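Local coordinates for protein nicotinate-nucleotide pyrophosphorylase (Pyrococcus furiosus, PDB 2I14) that probably catalyses the ATP-dependent transfer of phosphoribose from 5-phosphoribosyl 1-diphosphate to nicotinate, giving nicotinate mononucleotide for NAD synthesis, at residues T23-F28 with Y107-L112. Sequence-based numbering, arbitrary orientation.
With PCP (1-alpha-pyrophosphoryl-2-alpha,3-alpha-dihydroxy-4-beta-cyclopentane-methanol-5-phosphate), chain L.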
ATOM      1  N   THR A  23      -3.006 -44.995 -11.173  1.00 71.53           N
ATOM      2  CA  THR A  23      -2.511 -43.694 -10.734  1.00 70.63           C
ATOM      3  C   THR A  23      -3.507 -42.890  -9.915  1.00 69.91           C
ATOM      4  O   THR A  23      -3.371 -41.674  -9.806  1.00 70.64           O
ATOM      5  CB  THR A  23      -2.105 -42.818 -11.940  1.00 70.64           C
ATOM      6  OG1 THR A  23      -3.193 -42.768 -12.875  1.00 69.70           O
ATOM      7  CG2 THR A  23      -0.865 -43.371 -12.621  1.00 69.83           C
ATOM      8  N   THR A  24      -4.503 -43.540  -9.335  1.00 68.94           N
ATOM      9  CA  THR A  24      -5.472 -42.777  -8.567  1.00 69.58           C
ATOM     10  C   THR A  24      -5.141 -42.696  -7.093  1.00 69.63           C
ATOM     11  O   THR A  24      -4.162 -43.281  -6.622  1.00 69.07           O
ATOM     12  CB  THR A  24      -6.905 -43.338  -8.719  1.00 69.42           C
ATOM     13  OG1 THR A  24      -7.058 -44.514  -7.923  1.00 69.01           O
ATOM     14  CG2 THR A  24      -7.172 -43.690 -10.160  1.00 70.17           C
ATOM     15  N   ASP A  25      -5.967 -41.938  -6.376  1.00 70.75           N
ATOM     16  CA  ASP A  25      -5.824 -41.756  -4.933  1.00 71.24           C
ATOM     17  C   ASP A  25      -6.479 -42.990  -4.292  1.00 71.06           C
ATOM     18  O   ASP A  25      -7.645 -43.293  -4.578  1.00 70.73           O
ATOM     19  CB  ASP A  25      -6.553 -40.475  -4.479  1.00 71.53           C
ATOM     20  CG  ASP A  25      -6.169 -39.233  -5.299  1.00 71.07           C
ATOM     21  OD1 ASP A  25      -4.962 -38.957  -5.468  1.00 72.30           O
ATOM     22  OD2 ASP A  25      -7.080 -38.518  -5.762  1.00 69.78           O
ATOM     23  N   VAL A  26      -5.741 -43.696  -3.435  1.00 70.11           N
ATOM     24  CA  VAL A  26      -6.275 -44.902  -2.803  1.00 69.22           C
ATOM     25  C   VAL A  26      -7.693 -44.789  -2.309  1.00 68.86           C
ATOM     26  O   VAL A  26      -8.500 -45.675  -2.568  1.00 67.93           O
ATOM     27  CB  VAL A  26      -5.445 -45.372  -1.597  1.00 68.99           C
ATOM     28  CG1 VAL A  26      -4.113 -45.905  -2.066  1.00 68.33           C
ATOM     29  CG2 VAL A  26      -5.284 -44.230  -0.591  1.00 69.75           C
ATOM     30  N   TYR A  27      -8.009 -43.706  -1.607  1.00 68.92           N
ATOM     31  CA  TYR A  27      -9.352 -43.573  -1.073  1.00 69.86           C
ATOM     32  C   TYR A  27     -10.474 -43.694  -2.114  1.00 70.29           C
ATOM     33  O   TYR A  27     -11.663 -43.705  -1.771  1.00 70.31           O
ATOM     34  CB  TYR A  27      -9.486 -42.284  -0.256  1.00 70.17           C
ATOM     35  CG  TYR A  27      -9.711 -41.023  -1.041  1.00 71.02           C
ATOM     36  CD1 TYR A  27     -10.535 -40.016  -0.531  1.00 71.35           C
ATOM     37  CD2 TYR A  27      -9.087 -40.807  -2.269  1.00 71.53           C
ATOM     38  CE1 TYR A  27     -10.734 -38.822  -1.223  1.00 71.65           C
ATOM     39  CE2 TYR A  27      -9.280 -39.610  -2.972  1.00 71.41           C
ATOM     40  CZ  TYR A  27     -10.105 -38.626  -2.434  1.00 71.14           C
ATOM     41  OH  TYR A  27     -10.284 -37.436  -3.082  1.00 72.17           O
ATOM     42  N   PHE A  28     -10.103 -43.804  -3.386  1.00 70.24           N
ATOM     43  CA  PHE A  28     -11.098 -43.975  -4.440  1.00 70.23           C
ATOM     44  C   PHE A  28     -11.290 -45.484  -4.650  1.00 70.55           C
ATOM     45  O   PHE A  28     -12.398 -45.955  -4.951  1.00 70.49           O
ATOM     46  CB  PHE A  28     -10.634 -43.283  -5.731  1.00 69.72           C
ATOM     47  CG  PHE A  28     -11.012 -41.824  -5.806  1.00 68.62           C
ATOM     48  CD1 PHE A  28     -10.200 -40.910  -6.485  1.00 68.99           C
ATOM     49  CD2 PHE A  28     -12.178 -41.362  -5.202  1.00 67.22           C
ATOM     50  CE1 PHE A  28     -10.546 -39.557  -6.556  1.00 67.56           C
ATOM     51  CE2 PHE A  28     -12.535 -40.013  -5.266  1.00 66.41           C
ATOM     52  CZ  PHE A  28     -11.716 -39.108  -5.943  1.00 66.83           C
ATOM     53  N   TYR A 107     -11.404 -42.962 -11.779  1.00 69.82           N
ATOM     54  CA  TYR A 107     -10.738 -42.252 -12.867  1.00 68.68           C
ATOM     55  C   TYR A 107     -10.683 -40.744 -12.692  1.00 68.00           C
ATOM     56  O   TYR A 107     -10.370 -40.013 -13.633  1.00 68.35           O
ATOM     57  CB  TYR A 107     -11.388 -42.595 -14.213  1.00 67.98           C
ATOM     58  CG  TYR A 107     -11.035 -43.981 -14.687  1.00 69.35           C
ATOM     59  CD1 TYR A 107     -11.889 -45.059 -14.459  1.00 69.85           C
ATOM     60  CD2 TYR A 107      -9.808 -44.229 -15.303  1.00 70.73           C
ATOM     61  CE1 TYR A 107     -11.528 -46.354 -14.828  1.00 70.67           C
ATOM     62  CE2 TYR A 107      -9.432 -45.520 -15.676  1.00 71.44           C
ATOM     63  CZ  TYR A 107     -10.296 -46.579 -15.434  1.00 71.95           C
ATOM     64  OH  TYR A 107      -9.922 -47.862 -15.789  1.00 72.88           O
ATOM     65  N   GLU A 108     -10.978 -40.273 -11.487  1.00 66.31           N
ATOM     66  CA  GLU A 108     -10.937 -38.847 -11.230  1.00 65.07           C
ATOM     67  C   GLU A 108      -9.505 -38.355 -11.303  1.00 64.03           C
ATOM     68  O   GLU A 108      -9.170 -37.480 -12.097  1.00 64.23           O
ATOM     69  CB  GLU A 108     -11.499 -38.534  -9.850  1.00 65.33           C
ATOM     70  CG  GLU A 108     -12.970 -38.819  -9.728  1.00 68.55           C
ATOM     71  CD  GLU A 108     -13.615 -38.061  -8.577  1.00 71.16           C
ATOM     72  OE1 GLU A 108     -13.227 -36.887  -8.368  1.00 70.96           O
ATOM     73  OE2 GLU A 108     -14.517 -38.629  -7.900  1.00 71.94           O
ATOM     74  N   THR A 109      -8.658 -38.937 -10.470  1.00 62.55           N
ATOM     75  CA  THR A 109      -7.261 -38.546 -10.413  1.00 61.43           C
ATOM     76  C   THR A 109      -6.614 -38.369 -11.792  1.00 61.82           C
ATOM     77  O   THR A 109      -5.734 -37.510 -11.996  1.00 63.15           O
ATOM     78  CB  THR A 109      -6.481 -39.577  -9.619  1.00 59.94           C
ATOM     79  OG1 THR A 109      -7.200 -39.870  -8.416  1.00 58.43           O
ATOM     80  CG2 THR A 109      -5.093 -39.049  -9.274  1.00 59.10           C
ATOM     81  N   ALA A 110      -7.055 -39.173 -12.744  1.00 59.95           N
ATOM     82  CA  ALA A 110      -6.492 -39.101 -14.071  1.00 58.34           C
ATOM     83  C   ALA A 110      -7.198 -38.083 -14.947  1.00 56.99           C
ATOM     84  O   ALA A 110      -6.559 -37.204 -15.509  1.00 56.77           O
ATOM     85  CB  ALA A 110      -6.535 -40.478 -14.724  1.00 59.55           C
ATOM     86  N   LEU A 111      -8.517 -38.195 -15.065  1.00 55.93           N
ATOM     87  CA  LEU A 111      -9.259 -37.271 -15.918  1.00 54.49           C
ATOM     88  C   LEU A 111      -9.096 -35.805 -15.512  1.00 53.68           C
ATOM     89  O   LEU A 111      -8.781 -34.965 -16.365  1.00 54.26           O
ATOM     90  CB  LEU A 111     -10.742 -37.669 -15.987  1.00 53.48           C
ATOM     91  CG  LEU A 111     -11.701 -37.463 -14.823  1.00 52.83           C
ATOM     92  CD1 LEU A 111     -12.223 -36.040 -14.865  1.00 54.16           C
ATOM     93  CD2 LEU A 111     -12.861 -38.440 -14.953  1.00 51.72           C
ATOM     94  N   LEU A 112      -9.286 -35.492 -14.232  1.00 51.63           N
ATOM     95  CA  LEU A 112      -9.137 -34.114 -13.779  1.00 49.90           C
ATOM     96  C   LEU A 112      -7.740 -33.586 -14.105  1.00 49.51           C
ATOM     97  O   LEU A 112      -7.587 -32.466 -14.562  1.00 49.85           O
ATOM     98  CB  LEU A 112      -9.393 -34.000 -12.274  1.00 49.32           C
ATOM     99  CG  LEU A 112     -10.840 -34.143 -11.805  1.00 48.50           C
ATOM    100  CD1 LEU A 112     -10.912 -33.934 -10.298  1.00 47.39           C
ATOM    101  CD2 LEU A 112     -11.717 -33.134 -12.534  1.00 48.64           C
TER
HETATM  102  C1  PCP L 792      -9.423 -31.972  -2.382  1.00112.08           C
HETATM  103  C2  PCP L 792      -8.359 -32.825  -3.111  1.00111.89           C
HETATM  104  C3  PCP L 792      -7.369 -33.248  -1.995  1.00111.29           C
HETATM  105  C4  PCP L 792      -7.330 -32.043  -1.026  1.00110.30           C
HETATM  106  C5  PCP L 792      -8.729 -31.526  -1.136  1.00110.95           C
HETATM  107  CP  PCP L 792      -6.240 -30.967  -1.340  1.00108.11           C
HETATM  108  O1  PCP L 792     -10.589 -32.827  -1.900  1.00112.29           O
HETATM  109  O2  PCP L 792      -8.949 -33.970  -3.735  1.00112.44           O
HETATM  110  O3  PCP L 792      -7.802 -34.407  -1.263  1.00110.54           O
HETATM  111  OP  PCP L 792      -6.349 -30.322  -2.653  1.00105.09           O
HETATM  112  P   PCP L 792      -6.033 -28.745  -2.897  1.00104.53           P
HETATM  113  O1P PCP L 792      -5.220 -28.659  -4.132  1.00104.45           O
HETATM  114  O2P PCP L 792      -5.282 -28.264  -1.699  1.00103.67           O
HETATM  115  O3P PCP L 792      -7.360 -28.087  -3.056  1.00103.76           O
HETATM  116  PA  PCP L 792     -11.872 -32.272  -1.147  1.00112.20           P
HETATM  117  O1A PCP L 792     -12.437 -31.164  -2.015  1.00111.78           O
HETATM  118  O2A PCP L 792     -11.390 -31.746   0.184  1.00111.67           O
HETATM  119  O3A PCP L 792     -12.794 -33.533  -1.051  1.00109.85           O
HETATM  120  PB  PCP L 792     -13.137 -34.764  -1.930  1.00106.80           P
HETATM  121  O1B PCP L 792     -14.286 -35.541  -1.387  1.00106.80           O
HETATM  122  O2B PCP L 792     -12.019 -35.689  -2.010  1.00106.41           O
HETATM  123  O3B PCP L 792     -13.486 -34.374  -3.326  1.00106.95           O
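Thr109 reaches from the first turn of helix 108-131 to the residues leading into helix 26-37, and its hydroxyl serves Asp25 twice. OG1 accepts the backbone N-H of Asp25, 3.2 Å from N to OG1 with a bent angle of 143° at the hydrogen, and donates a weak bond to Asp25 OD2. With OG1 anti to its own carbonyl carbon (chi1 -47°), the methyl CG2 falls anti to the backbone N, where it sits 3.2 Å from Thr23 O. Thr24 crosses Thr109 at about a right angle, with Thr24 CB 3.5 Å from Thr109 OG1. The Asp25 carboxylate carries on into the second subunit, where OD1 bonds Ser166 and OD2 forms a salt bridge with Arg143. Phe28 also presents the edge of its ring to Thr109 OG1, in plane, with CD1 nearest.

Both segments belong to the N-terminal domain of the quinolinate phosphoribosyltransferase family, and here it meets the neighbouring subunit beside that subunit's active site. Tyr27 OH donates to the pyrophosphate oxygen O2B of the bound PRPP analogue PCP, 2.7 Å away, while Gly276 and Gly296 of the second subunit hold the same ligand.

The Tyr27 ring lays CE2 over the centre of one Phe28 face, 3.7 Å above the plane. Glu108 crosses the Phe28 side chain at about a right angle, on a chain extended beyond CG; its CD comes to 3.4 Å from Phe28 CZ, the carboxylate turned 35° from the ring plane. Glu108 OE2 is hydrogen-bonded to Tyr101 OH. An alanine at Glu108 would probably leave that tyrosine hydroxyl without this acceptor and open a gap beside Phe28 CZ and CE2, while CB would still meet CE1.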